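Local coordinates for 3,4-dihydroxybenzoate decarboxylase (Enterobacter cloacae, PDB 5NY5), which probably catalyses the reversible, prenylated-flavin-dependent decarboxylation of 3,4-dihydroxybenzoate to catechol, a UbiD-family reaction that also allows para-carboxylation of catechols, at residues A[376-379]-A[380-383]. Sequence-based numbering, arbitrary orientation.
Sequences SDEG and RQGQ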
ATOM      1  N   SER A 376     -15.677   1.725 -24.092  1.00 41.91           N
ATOM      2  CA  SER A 376     -14.314   1.243 -24.287  1.00 41.57           C
ATOM      3  C   SER A 376     -13.266   2.302 -23.973  1.00 40.78           C
ATOM      4  O   SER A 376     -12.096   1.960 -23.782  1.00 40.37           O
ATOM      5  CB  SER A 376     -14.135   0.742 -25.721  1.00 42.40           C
ATOM      6  OG  SER A 376     -14.448   1.758 -26.656  1.00 46.48           O
ATOM      7  N   ASP A 377     -13.651   3.578 -23.922  1.00 40.64           N
ATOM      8  CA  ASP A 377     -12.687   4.617 -23.583  1.00 39.96           C
ATOM      9  C   ASP A 377     -12.288   4.581 -22.117  1.00 39.19           C
ATOM     10  O   ASP A 377     -11.216   5.085 -21.770  1.00 42.84           O
ATOM     11  CB  ASP A 377     -13.244   5.994 -23.935  1.00 40.13           C
ATOM     12  CG  ASP A 377     -13.064   6.333 -25.397  1.00 40.73           C
ATOM     13  OD1 ASP A 377     -12.156   5.754 -26.028  1.00 43.65           O
ATOM     14  OD2 ASP A 377     -13.827   7.174 -25.914  1.00 41.16           O
ATOM     15  N   GLU A 378     -13.119   4.009 -21.251  1.00 39.21           N
ATOM     16  CA  GLU A 378     -12.728   3.846 -19.861  1.00 38.58           C
ATOM     17  C   GLU A 378     -11.526   2.922 -19.775  1.00 38.28           C
ATOM     18  O   GLU A 378     -11.538   1.816 -20.321  1.00 38.69           O
ATOM     19  CB  GLU A 378     -13.883   3.292 -19.035  1.00 38.84           C
ATOM     20  CG  GLU A 378     -13.549   3.145 -17.568  1.00 38.30           C
ATOM     21  CD  GLU A 378     -13.099   4.449 -16.939  1.00 37.79           C
ATOM     22  OE1 GLU A 378     -13.791   5.470 -17.124  1.00 38.44           O
ATOM     23  OE2 GLU A 378     -12.049   4.456 -16.267  1.00 37.22           O
ATOM     24  N   GLY A 379     -10.484   3.381 -19.095  1.00 37.64           N
ATOM     25  CA  GLY A 379      -9.224   2.685 -19.045  1.00 37.38           C
ATOM     26  C   GLY A 379      -8.190   3.212 -20.015  1.00 37.40           C
ATOM     27  O   GLY A 379      -6.999   2.942 -19.836  1.00 37.14           O
ATOM     28  N   ARG A 380      -8.613   3.962 -21.031  1.00 37.80           N
ATOM     29  CA  ARG A 380      -7.658   4.541 -21.961  1.00 37.92           C
ATOM     30  C   ARG A 380      -7.038   5.829 -21.439  1.00 37.43           C
ATOM     31  O   ARG A 380      -6.010   6.259 -21.973  1.00 37.47           O
ATOM     32  CB  ARG A 380      -8.322   4.783 -23.318  1.00 38.65           C
ATOM     33  CG  ARG A 380      -8.894   3.515 -23.939  1.00 39.29           C
ATOM     34  CD  ARG A 380      -8.987   3.598 -25.453  1.00 40.12           C
ATOM     35  NE  ARG A 380      -9.285   2.296 -26.042  1.00 40.79           N
ATOM     36  CZ  ARG A 380     -10.450   1.961 -26.586  1.00 41.46           C
ATOM     37  NH1 ARG A 380     -11.443   2.837 -26.639  1.00 41.54           N
ATOM     38  NH2 ARG A 380     -10.619   0.746 -27.087  1.00 58.71           N
ATOM     39  N   GLN A 381      -7.620   6.445 -20.405  1.00 37.06           N
ATOM     40  CA  GLN A 381      -7.021   7.658 -19.858  1.00 36.67           C
ATOM     41  C   GLN A 381      -5.666   7.364 -19.230  1.00 36.24           C
ATOM     42  O   GLN A 381      -4.727   8.155 -19.364  1.00 36.14           O
ATOM     43  CB  GLN A 381      -7.961   8.320 -18.848  1.00 36.49           C
ATOM     44  CG  GLN A 381      -8.195   7.553 -17.554  1.00 36.18           C
ATOM     45  CD  GLN A 381      -9.383   6.624 -17.638  1.00 36.54           C
ATOM     46  OE1 GLN A 381      -9.699   6.091 -18.702  1.00 36.98           O
ATOM     47  NE2 GLN A 381     -10.060   6.435 -16.516  1.00 36.46           N
ATOM     48  N   GLY A 382      -5.541   6.223 -18.549  1.00 36.11           N
ATOM     49  CA  GLY A 382      -4.242   5.812 -18.056  1.00 35.80           C
ATOM     50  C   GLY A 382      -3.296   5.434 -19.174  1.00 36.16           C
ATOM     51  O   GLY A 382      -2.089   5.663 -19.073  1.00 36.04           O
ATOM     52  N   GLN A 383      -3.824   4.854 -20.252  1.00 40.08           N
ATOM     53  CA  GLN A 383      -3.001   4.607 -21.428  1.00 38.44           C
ATOM     54  C   GLN A 383      -2.440   5.910 -21.978  1.00 38.85           C
ATOM     55  O   GLN A 383      -1.263   5.979 -22.349  1.00 44.67           O
ATOM     56  CB  GLN A 383      -3.813   3.877 -22.496  1.00 40.09           C
ATOM     57  CG  GLN A 383      -3.004   3.459 -23.712  1.00 41.86           C
ATOM     58  CD  GLN A 383      -1.929   2.441 -23.373  1.00 40.31           C
ATOM     59  OE1 GLN A 383      -2.103   1.606 -22.487  1.00 40.84           O
ATOM     60  NE2 GLN A 383      -0.807   2.510 -24.077  1.00 45.51           N
TER
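Asp377 and Arg380 close a type II beta turn in the UbiD C-terminal domain, through which the chain passes from the loop after strand 365-370 into helix 380-391. Arg380 N reaches Asp377 O at 2.9 Å, and Gly379 fills the third turn position with a positive phi of 98°. Arg380, extended from CG to NE, folds its guanidinium back over the preceding 3-10 segment. Arg380 NH1 makes a salt bridge with Asp377 OD1 (3.1 Å), which lies in the guanidinium plane although the two flat groups stand 77° apart; a weak bond joins NH1 to Ser376 OG, while Ser376 O lies over one face, 3.0 Å above the plane and offset toward the rim, at an angle too poor for a hydrogen bond. Asp377 OD2 forms a salt bridge with Arg373, the main polar partner of this carboxylate.

Gln381 bends at chi2 (-91°), bringing its amide back to the turn with its plane nearly perpendicular to the Glu378 carboxylate. Glu378 OE2 also forms a salt bridge with Arg451 of a second subunit, placing the turn at a subunit interface, and its OE1 pairs with Lys372. Both ends of the Gln381 amide are used: NE2 donates to Glu378 OE2 at 2.8 Å, and OE1 accepts from Gly379 N at 2.8 Å.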